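Metallo-beta-lactamase domain-containing protein (PDB 3H3E) is of uncharacterised function but binds zinc and is probably a metal-dependent hydrolase of the metallo-beta-lactamase superfamily, possibly with transferase activity. Local coordinates at residues Val17-Ser22 against Ser47-Lys52; Ser22-Phe27 against Asp256-Leu261; Ser39-Thr44 against Ile59-Asp64. The protein carries 2 engineered substitutions. One frame throughout, in Å; residues are numbered along the deposited sequence.

Interaction 1: Val17-Ser22 against Ser47-Lys52; sequences VLCDDS and SDVFLK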
loop_
_atom_site.group_PDB
_atom_site.type_symbol
_atom_site.label_atom_id
_atom_site.label_comp_id
_atom_site.label_asym_id
_atom_site.label_seq_id
_atom_site.Cartn_x
_atom_site.Cartn_y
_atom_site.Cartn_z
ATOM N N VAL A 17 8.066 -2.959 8.617
ATOM C CA VAL A 17 7.380 -1.693 8.468
ATOM C C VAL A 17 8.400 -0.596 8.745
ATOM O O VAL A 17 8.947 -0.519 9.825
ATOM C CB VAL A 17 6.158 -1.581 9.395
ATOM C CG1 VAL A 17 5.568 -0.201 9.315
ATOM C CG2 VAL A 17 5.116 -2.592 8.984
ATOM N N LEU A 18 8.695 0.229 7.751
ATOM C CA LEU A 18 9.720 1.246 7.924
ATOM C C LEU A 18 9.089 2.595 8.206
ATOM O O LEU A 18 9.731 3.487 8.721
ATOM C CB LEU A 18 10.615 1.325 6.689
ATOM C CG LEU A 18 11.509 0.129 6.356
ATOM C CD1 LEU A 18 12.529 0.582 5.330
ATOM C CD2 LEU A 18 12.210 -0.417 7.604
ATOM N N CYS A 19 7.821 2.750 7.857
ATOM C CA CYS A 19 7.105 3.976 8.200
ATOM C C CYS A 19 5.612 3.705 8.387
ATOM O O CYS A 19 5.009 2.917 7.652
ATOM C CB CYS A 19 7.325 5.048 7.141
ATOM S SG CYS A 19 6.393 6.548 7.448
ATOM N N ASP A 20 5.035 4.337 9.401
ATOM C CA ASP A 20 3.627 4.156 9.731
ATOM C C ASP A 20 3.248 5.223 10.736
ATOM O O ASP A 20 4.109 5.904 11.280
ATOM C CB ASP A 20 3.373 2.774 10.334
ATOM C CG ASP A 20 1.904 2.476 10.497
ATOM O OD1 ASP A 20 1.187 2.509 9.473
ATOM O OD2 ASP A 20 1.464 2.204 11.638
ATOM N N ASP A 21 1.958 5.372 10.991
ATOM C CA ASP A 21 1.512 6.408 11.908
ATOM C C ASP A 21 1.879 6.097 13.372
ATOM O O ASP A 21 2.096 7.013 14.159
ATOM C CB ASP A 21 0.019 6.690 11.719
ATOM C CG ASP A 21 -0.319 7.129 10.299
ATOM O OD1 ASP A 21 0.049 6.426 9.344
ATOM O OD2 ASP A 21 -0.968 8.172 10.128
ATOM N N SER A 22 1.981 4.811 13.710
ATOM C CA SER A 22 2.390 4.366 15.044
ATOM C C SER A 22 3.817 3.849 15.048
ATOM O O SER A 22 4.416 3.675 13.997
ATOM C CB SER A 22 1.469 3.262 15.541
ATOM O OG SER A 22 0.126 3.642 15.346
ATOM N N SER A 47 8.446 11.681 4.491
ATOM C CA SER A 47 9.810 12.206 4.532
ATOM C C SER A 47 10.827 11.089 4.687
ATOM O O SER A 47 10.670 10.026 4.102
ATOM C CB SER A 47 9.961 13.191 5.673
ATOM O OG SER A 47 9.626 12.556 6.879
ATOM N N ASP A 48 11.858 11.318 5.492
ATOM C CA ASP A 48 12.963 10.363 5.588
ATOM C C ASP A 48 12.827 9.426 6.772
ATOM O O ASP A 48 13.762 8.702 7.105
ATOM C CB ASP A 48 14.314 11.084 5.648
ATOM C CG ASP A 48 14.423 12.025 6.833
ATOM O OD1 ASP A 48 13.442 12.157 7.600
ATOM O OD2 ASP A 48 15.498 12.632 7.006
ATOM N N VAL A 49 11.660 9.436 7.403
ATOM C CA VAL A 49 11.390 8.508 8.494
ATOM C C VAL A 49 11.699 7.053 8.136
ATOM O O VAL A 49 12.301 6.336 8.922
ATOM C CB VAL A 49 9.949 8.638 9.010
ATOM C CG1 VAL A 49 9.569 7.433 9.855
ATOM C CG2 VAL A 49 9.810 9.911 9.805
ATOM N N PHE A 50 11.301 6.614 6.953
ATOM C CA PHE A 50 11.609 5.252 6.543
ATOM C C PHE A 50 13.115 4.953 6.565
ATOM O O PHE A 50 13.518 3.867 6.965
ATOM C CB PHE A 50 10.979 4.925 5.181
ATOM C CG PHE A 50 11.686 5.548 4.001
ATOM C CD1 PHE A 50 11.743 6.921 3.849
ATOM C CD2 PHE A 50 12.262 4.750 3.022
ATOM C CE1 PHE A 50 12.391 7.493 2.756
ATOM C CE2 PHE A 50 12.893 5.317 1.929
ATOM C CZ PHE A 50 12.962 6.700 1.800
ATOM N N LEU A 51 13.940 5.918 6.155
ATOM C CA LEU A 51 15.395 5.732 6.112
ATOM C C LEU A 51 15.995 5.656 7.492
ATOM O O LEU A 51 16.930 4.894 7.743
ATOM C CB LEU A 51 16.064 6.900 5.407
ATOM C CG LEU A 51 16.140 6.859 3.890
ATOM C CD1 LEU A 51 16.669 8.196 3.359
ATOM C CD2 LEU A 51 17.020 5.712 3.471
ATOM N N LYS A 52 15.480 6.497 8.379
ATOM C CA LYS A 52 16.011 6.585 9.721
ATOM C C LYS A 52 15.685 5.303 10.466
ATOM O O LYS A 52 16.529 4.760 11.183
ATOM C CB LYS A 52 15.454 7.807 10.426
ATOM C CG LYS A 52 15.882 9.107 9.784
ATOM C CD LYS A 52 15.879 10.245 10.795
ATOM C CE LYS A 52 14.702 11.199 10.621
ATOM N NZ LYS A 52 15.144 12.514 10.061
#

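Interaction 2: Ser22-Phe27 against Asp256-Leu261; sequences SSQNGF and DCYAGL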
loop_
_atom_site.group_PDB
_atom_site.type_symbol
_atom_site.label_atom_id
_atom_site.label_comp_id
_atom_site.label_asym_id
_atom_site.label_seq_id
_atom_site.Cartn_x
_atom_site.Cartn_y
_atom_site.Cartn_z
ATOM N N SER A 22 1.981 4.811 13.710
ATOM C CA SER A 22 2.390 4.366 15.044
ATOM C C SER A 22 3.817 3.849 15.048
ATOM O O SER A 22 4.416 3.675 13.997
ATOM C CB SER A 22 1.469 3.262 15.541
ATOM O OG SER A 22 0.126 3.642 15.346
ATOM N N SER A 23 4.363 3.588 16.229
ATOM C CA SER A 23 5.740 3.117 16.326
ATOM C C SER A 23 6.042 2.476 17.672
ATOM O O SER A 23 5.451 2.839 18.682
ATOM C CB SER A 23 6.716 4.270 16.070
ATOM O OG SER A 23 6.582 5.283 17.056
ATOM N N GLN A 24 6.960 1.516 17.673
ATOM C CA GLN A 24 7.448 0.936 18.911
ATOM C C GLN A 24 8.592 1.805 19.382
ATOM O O GLN A 24 9.192 2.518 18.582
ATOM C CB GLN A 24 7.948 -0.490 18.686
ATOM C CG GLN A 24 7.700 -1.426 19.866
ATOM C CD GLN A 24 6.257 -1.941 19.937
ATOM O OE1 GLN A 24 5.291 -1.169 19.864
ATOM N NE2 GLN A 24 6.112 -3.257 20.085
ATOM N N ASN A 25 8.894 1.750 20.676
ATOM C CA ASN A 25 9.970 2.561 21.248
ATOM C C ASN A 25 11.270 2.474 20.433
ATOM O O ASN A 25 11.828 1.390 20.214
ATOM C CB ASN A 25 10.231 2.182 22.724
ATOM C CG ASN A 25 9.160 2.724 23.691
ATOM O OD1 ASN A 25 8.366 3.600 23.340
ATOM N ND2 ASN A 25 9.150 2.196 24.918
ATOM N N GLY A 26 11.751 3.626 19.985
ATOM C CA GLY A 26 13.002 3.673 19.254
ATOM C C GLY A 26 12.795 4.093 17.814
ATOM O O GLY A 26 13.663 4.720 17.206
ATOM N N PHE A 27 11.628 3.747 17.275
ATOM C CA PHE A 27 11.312 4.001 15.879
ATOM C C PHE A 27 10.460 5.246 15.726
ATOM O O PHE A 27 9.598 5.527 16.552
ATOM C CB PHE A 27 10.616 2.783 15.261
ATOM C CG PHE A 27 11.497 1.569 15.178
ATOM C CD1 PHE A 27 12.300 1.355 14.074
ATOM C CD2 PHE A 27 11.538 0.657 16.212
ATOM C CE1 PHE A 27 13.119 0.250 14.002
ATOM C CE2 PHE A 27 12.351 -0.452 16.145
ATOM C CZ PHE A 27 13.144 -0.655 15.042
ATOM N N ASP A 256 -1.054 -5.983 15.280
ATOM C CA ASP A 256 -0.950 -4.534 15.390
ATOM C C ASP A 256 0.183 -4.022 14.515
ATOM O O ASP A 256 1.276 -4.583 14.507
ATOM C CB ASP A 256 -0.767 -4.102 16.844
ATOM C CG ASP A 256 -2.025 -4.316 17.681
ATOM O OD1 ASP A 256 -3.147 -4.210 17.132
ATOM O OD2 ASP A 256 -1.894 -4.590 18.893
ATOM N N CYS A 257 -0.096 -2.975 13.750
ATOM C CA CYS A 257 0.898 -2.410 12.860
ATOM C C CYS A 257 1.579 -1.222 13.516
ATOM O O CYS A 257 0.930 -0.393 14.157
ATOM C CB CYS A 257 0.255 -1.993 11.538
ATOM S SG CYS A 257 1.419 -1.740 10.165
ATOM N N TYR A 258 2.894 -1.150 13.357
ATOM C CA TYR A 258 3.678 -0.016 13.831
ATOM C C TYR A 258 5.022 0.016 13.114
ATOM O O TYR A 258 5.472 -1.007 12.566
ATOM C CB TYR A 258 3.875 -0.085 15.350
ATOM C CG TYR A 258 4.477 -1.383 15.817
ATOM C CD1 TYR A 258 3.671 -2.460 16.146
ATOM C CD2 TYR A 258 5.854 -1.538 15.910
ATOM C CE1 TYR A 258 4.218 -3.656 16.551
ATOM C CE2 TYR A 258 6.412 -2.736 16.315
ATOM C CZ TYR A 258 5.584 -3.790 16.633
ATOM O OH TYR A 258 6.124 -4.983 17.050
ATOM N N ALA A 259 5.662 1.186 13.125
ATOM C CA ALA A 259 6.936 1.395 12.432
ATOM C C ALA A 259 8.039 0.388 12.799
ATOM O O ALA A 259 8.800 -0.037 11.944
ATOM C CB ALA A 259 7.424 2.818 12.614
ATOM N N GLY A 260 8.146 -0.020 14.046
ATOM C CA GLY A 260 9.119 -1.066 14.312
ATOM C C GLY A 260 8.865 -2.451 13.697
ATOM O O GLY A 260 9.793 -3.234 13.507
ATOM N N LEU A 261 7.611 -2.760 13.390
ATOM C CA LEU A 261 7.177 -4.142 13.142
ATOM C C LEU A 261 7.982 -4.993 12.138
ATOM O O LEU A 261 8.258 -4.586 11.005
ATOM C CB LEU A 261 5.696 -4.153 12.760
ATOM C CG LEU A 261 5.046 -5.511 12.549
ATOM C CD1 LEU A 261 5.039 -6.259 13.857
ATOM C CD2 LEU A 261 3.633 -5.354 12.018
#

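Interaction 3: Ser39-Thr44 against Ile59-Asp64; sequences SVLFDT and IDLPKD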
loop_
_atom_site.group_PDB
_atom_site.type_symbol
_atom_site.label_atom_id
_atom_site.label_comp_id
_atom_site.label_asym_id
_atom_site.label_seq_id
_atom_site.Cartn_x
_atom_site.Cartn_y
_atom_site.Cartn_z
ATOM N N SER A 39 13.032 -8.233 -0.919
ATOM C CA SER A 39 14.015 -7.527 -1.737
ATOM C C SER A 39 13.461 -6.301 -2.453
ATOM O O SER A 39 14.066 -5.796 -3.396
ATOM C CB SER A 39 14.566 -8.486 -2.779
ATOM O OG SER A 39 13.491 -9.166 -3.410
ATOM N N VAL A 40 12.311 -5.817 -2.013
ATOM C CA VAL A 40 11.675 -4.717 -2.706
ATOM C C VAL A 40 11.070 -3.767 -1.661
ATOM O O VAL A 40 10.598 -4.213 -0.624
ATOM C CB VAL A 40 10.636 -5.285 -3.692
ATOM C CG1 VAL A 40 9.230 -5.034 -3.209
ATOM C CG2 VAL A 40 10.842 -4.700 -5.048
ATOM N N LEU A 41 11.134 -2.460 -1.888
ATOM C CA LEU A 41 10.541 -1.525 -0.935
ATOM C C LEU A 41 9.204 -1.014 -1.444
ATOM O O LEU A 41 9.122 -0.481 -2.541
ATOM C CB LEU A 41 11.485 -0.359 -0.625
ATOM C CG LEU A 41 10.978 0.755 0.309
ATOM C CD1 LEU A 41 10.828 0.313 1.772
ATOM C CD2 LEU A 41 11.902 1.931 0.218
ATOM N N PHE A 42 8.162 -1.195 -0.637
ATOM C CA PHE A 42 6.800 -0.785 -0.988
ATOM C C PHE A 42 6.485 0.529 -0.306
ATOM O O PHE A 42 6.328 0.570 0.912
ATOM C CB PHE A 42 5.777 -1.839 -0.542
ATOM C CG PHE A 42 4.401 -1.629 -1.108
ATOM C CD1 PHE A 42 4.056 -2.146 -2.351
ATOM C CD2 PHE A 42 3.446 -0.921 -0.403
ATOM C CE1 PHE A 42 2.793 -1.949 -2.877
ATOM C CE2 PHE A 42 2.176 -0.733 -0.932
ATOM C CZ PHE A 42 1.859 -1.254 -2.172
ATOM N N ASP A 43 6.400 1.593 -1.098
ATOM C CA ASP A 43 6.168 2.944 -0.592
ATOM C C ASP A 43 7.329 3.508 0.251
ATOM O O ASP A 43 8.237 2.788 0.650
ATOM C CB ASP A 43 4.819 3.044 0.136
ATOM C CG ASP A 43 3.639 3.043 -0.828
ATOM O OD1 ASP A 43 3.886 3.038 -2.049
ATOM O OD2 ASP A 43 2.474 3.045 -0.376
ATOM N N THR A 44 7.295 4.812 0.502
ATOM C CA THR A 44 8.423 5.486 1.115
ATOM C C THR A 44 8.045 6.611 2.088
ATOM O O THR A 44 8.867 7.486 2.351
ATOM C CB THR A 44 9.338 6.105 0.037
ATOM O OG1 THR A 44 8.613 7.093 -0.699
ATOM C CG2 THR A 44 9.839 5.056 -0.913
ATOM N N ILE A 59 19.658 -1.742 8.025
ATOM C CA ILE A 59 19.276 -2.289 6.724
ATOM C C ILE A 59 19.636 -1.381 5.549
ATOM O O ILE A 59 19.429 -0.163 5.593
ATOM C CB ILE A 59 17.766 -2.538 6.637
ATOM C CG1 ILE A 59 17.319 -3.526 7.710
ATOM C CG2 ILE A 59 17.407 -3.080 5.273
ATOM C CD1 ILE A 59 15.839 -3.455 7.987
ATOM N N ASP A 60 20.178 -1.995 4.500
ATOM C CA ASP A 60 20.384 -1.333 3.219
ATOM C C ASP A 60 19.128 -1.502 2.366
ATOM O O ASP A 60 18.640 -2.616 2.205
ATOM C CB ASP A 60 21.565 -1.964 2.496
ATOM C CG ASP A 60 22.854 -1.810 3.255
ATOM O OD1 ASP A 60 23.205 -0.656 3.590
ATOM O OD2 ASP A 60 23.518 -2.842 3.509
ATOM N N LEU A 61 18.599 -0.412 1.821
ATOM C CA LEU A 61 17.389 -0.527 1.019
ATOM C C LEU A 61 17.739 -1.021 -0.368
ATOM O O LEU A 61 18.837 -0.762 -0.868
ATOM C CB LEU A 61 16.622 0.793 0.938
ATOM C CG LEU A 61 16.229 1.452 2.253
ATOM C CD1 LEU A 61 15.477 2.706 1.926
ATOM C CD2 LEU A 61 15.408 0.526 3.122
ATOM N N PRO A 62 16.799 -1.732 -0.999
ATOM C CA PRO A 62 17.068 -2.382 -2.274
ATOM C C PRO A 62 16.922 -1.398 -3.425
ATOM O O PRO A 62 16.467 -0.268 -3.263
ATOM C CB PRO A 62 15.968 -3.440 -2.362
ATOM C CG PRO A 62 15.039 -3.183 -1.164
ATOM C CD PRO A 62 15.386 -1.855 -0.626
ATOM N N LYS A 63 17.311 -1.853 -4.599
ATOM C CA LYS A 63 17.256 -1.039 -5.785
ATOM C C LYS A 63 15.824 -0.644 -6.118
ATOM O O LYS A 63 15.572 0.482 -6.553
ATOM C CB LYS A 63 17.869 -1.817 -6.949
ATOM C CG LYS A 63 17.709 -1.151 -8.282
ATOM C CD LYS A 63 18.158 -2.080 -9.391
ATOM C CE LYS A 63 17.700 -3.501 -9.132
ATOM N NZ LYS A 63 17.632 -4.253 -10.409
ATOM N N ASP A 64 14.891 -1.577 -5.927
ATOM C CA ASP A 64 13.530 -1.414 -6.440
ATOM C C ASP A 64 12.570 -0.859 -5.411
ATOM O O ASP A 64 12.376 -1.431 -4.339
ATOM C CB ASP A 64 12.973 -2.736 -6.981
ATOM C CG ASP A 64 13.669 -3.197 -8.248
ATOM O OD1 ASP A 64 13.647 -2.471 -9.264
ATOM O OD2 ASP A 64 14.221 -4.308 -8.242
HETATM O O HOH W 1 15.170 -4.551 -5.879
#

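Interaction 1: Val17-Ser22 against Ser47-Lys52
L18 and C19 both turn their CB atoms toward the helix that starts at V49, because the end of strand 13-19 forms a classic beta bulge in which the two residues together face S34. Two consecutive side chains are thus brought to bear on one helical turn. L18 meets F50 root to root, CB to CB at 3.9 Å. Its CG stands beside the backbone N, which carries CD1 alongside the helix backbone, 3.8 Å from F50 O. C19 takes a different first torsion, with SG anti to the backbone N (chi1 176°), so the sulfur swings to V49 and rests 4.1 Å from its CG1. The CB of C19 remains beside the CB of F50. The F50 ring does not lie on this strand: with CG between N and the carbonyl carbon (chi1 75°), it leads away toward L41, T44 and L61, while the F50 side chain also touches S34. With only CB at the seam, the two backbones lie close, and F50 CA points a C-H almost straight at L18 O (3.4 Å, 167° at the hydrogen). The same buried carbonyl accepts a hydrogen bond from the side-chain amide of N53, one turn further along the helix. On the helix's outer flank K52 NZ reaches back to D48 OD1 at 3.0 Å, a salt bridge spanning the first turn. Apolar residues suit the buried seam and charged ones the partly exposed flank. Such packing of a helix on a bulged sheet strand is consistent with the layered alpha-beta/beta-alpha fold of metallo-beta-lactamases.

Interaction 2: Ser22-Phe27 against Asp256-Leu261
S22 O is the best-held polar atom here, gripped by one hydrogen bond between the segments, from A259 N at 2.9 Å. The N-H aims well (161°), although the donor sits above the carbonyl plane, 42° out of it. This bond sets A259, the second residue of a type I turn from Y258 to L261, beside S23, with their CB atoms 3.8 Å apart; alanine is small enough to fit. Past it, the turn meets two flat groups. The Q24 side chain, bent at chi2, lays its amide on the Y258 ring with the planes 12° apart and OE1 3.9 Å above the ring centre. L261 CB backs the opposite face, so the tyrosine is sandwiched. G260 offers its CA to one face of F27, a CH-pi contact 3.6 Å from the ring centroid; without a side chain, glycine can come this close. In the other loop, F27 N bonds to Q24 O, and G26 adopts a positive phi that suits glycine. C257 is tied to C235 by a disulfide. Between these two irregular loops the contact probably rests largely on stacking and close fit, with one directional backbone bond to set the register.

Interaction 3: Ser39-Thr44 against Ile59-Asp64
One direct hydrogen bond joins the segments: L41 N donates its N-H to D64 O at 2.9 Å, nearly straight at 177° and almost along the C=O axis. A water adds a second polar link beside it, donating to S39 O and to D64 OD2 (2.6 Å) and accepting from D64 N, so that it ties the start of one strand to the backbone and carboxylate of the next. The other carboxylate oxygen, D64 OD1, is bonded to the indole N-H of W87, which fixes the aspartate between water and protein. Strands 40-42 and 64-66 are parallel neighbours with helix 49-56 between them in sequence, a beta-alpha-beta crossover, and the chain from the helix end to strand 64-66, including residues 59-63, is the return limb. Apolar contacts run back along the chain from D64 to L61. The V40 and D64 side chains cross obliquely, V40 CG2 lying 3.5 Å from D64 CB. P62, lacking an N-H, sets its ring against the strand, with CD 4.2 Å from L41 CB and CB and CG over the S39 carbonyl. L41 extends with CG anti to the backbone N (chi1 177°) and crosses L61 obliquely, L41 CD2 and L61 CD1 4.0 Å apart; branched L61 also packs on F50, L51 and A54.

In the fold
Interactions 1 and 2 share S22 and lie with centres about 9 Å apart; V17 N and L261 O, 2.9 Å apart in a probable hydrogen bond, continue the join between them. Interactions 1 and 3, about 12 Å apart between centres, meet under helix 49-56, where L18 CD1 lies 3.6 Å from L61 CD2. Interactions 2 and 3 do not touch: their nearest atoms are about 8 Å apart. The zinc, held by H69, H71 and H182, is about 13 Å from the C19 side chain. The segments of interactions 1 and 3 nevertheless carry D21, bonded to H236, and D43, bonded to H74, histidines that may belong to a second, vacant metal site.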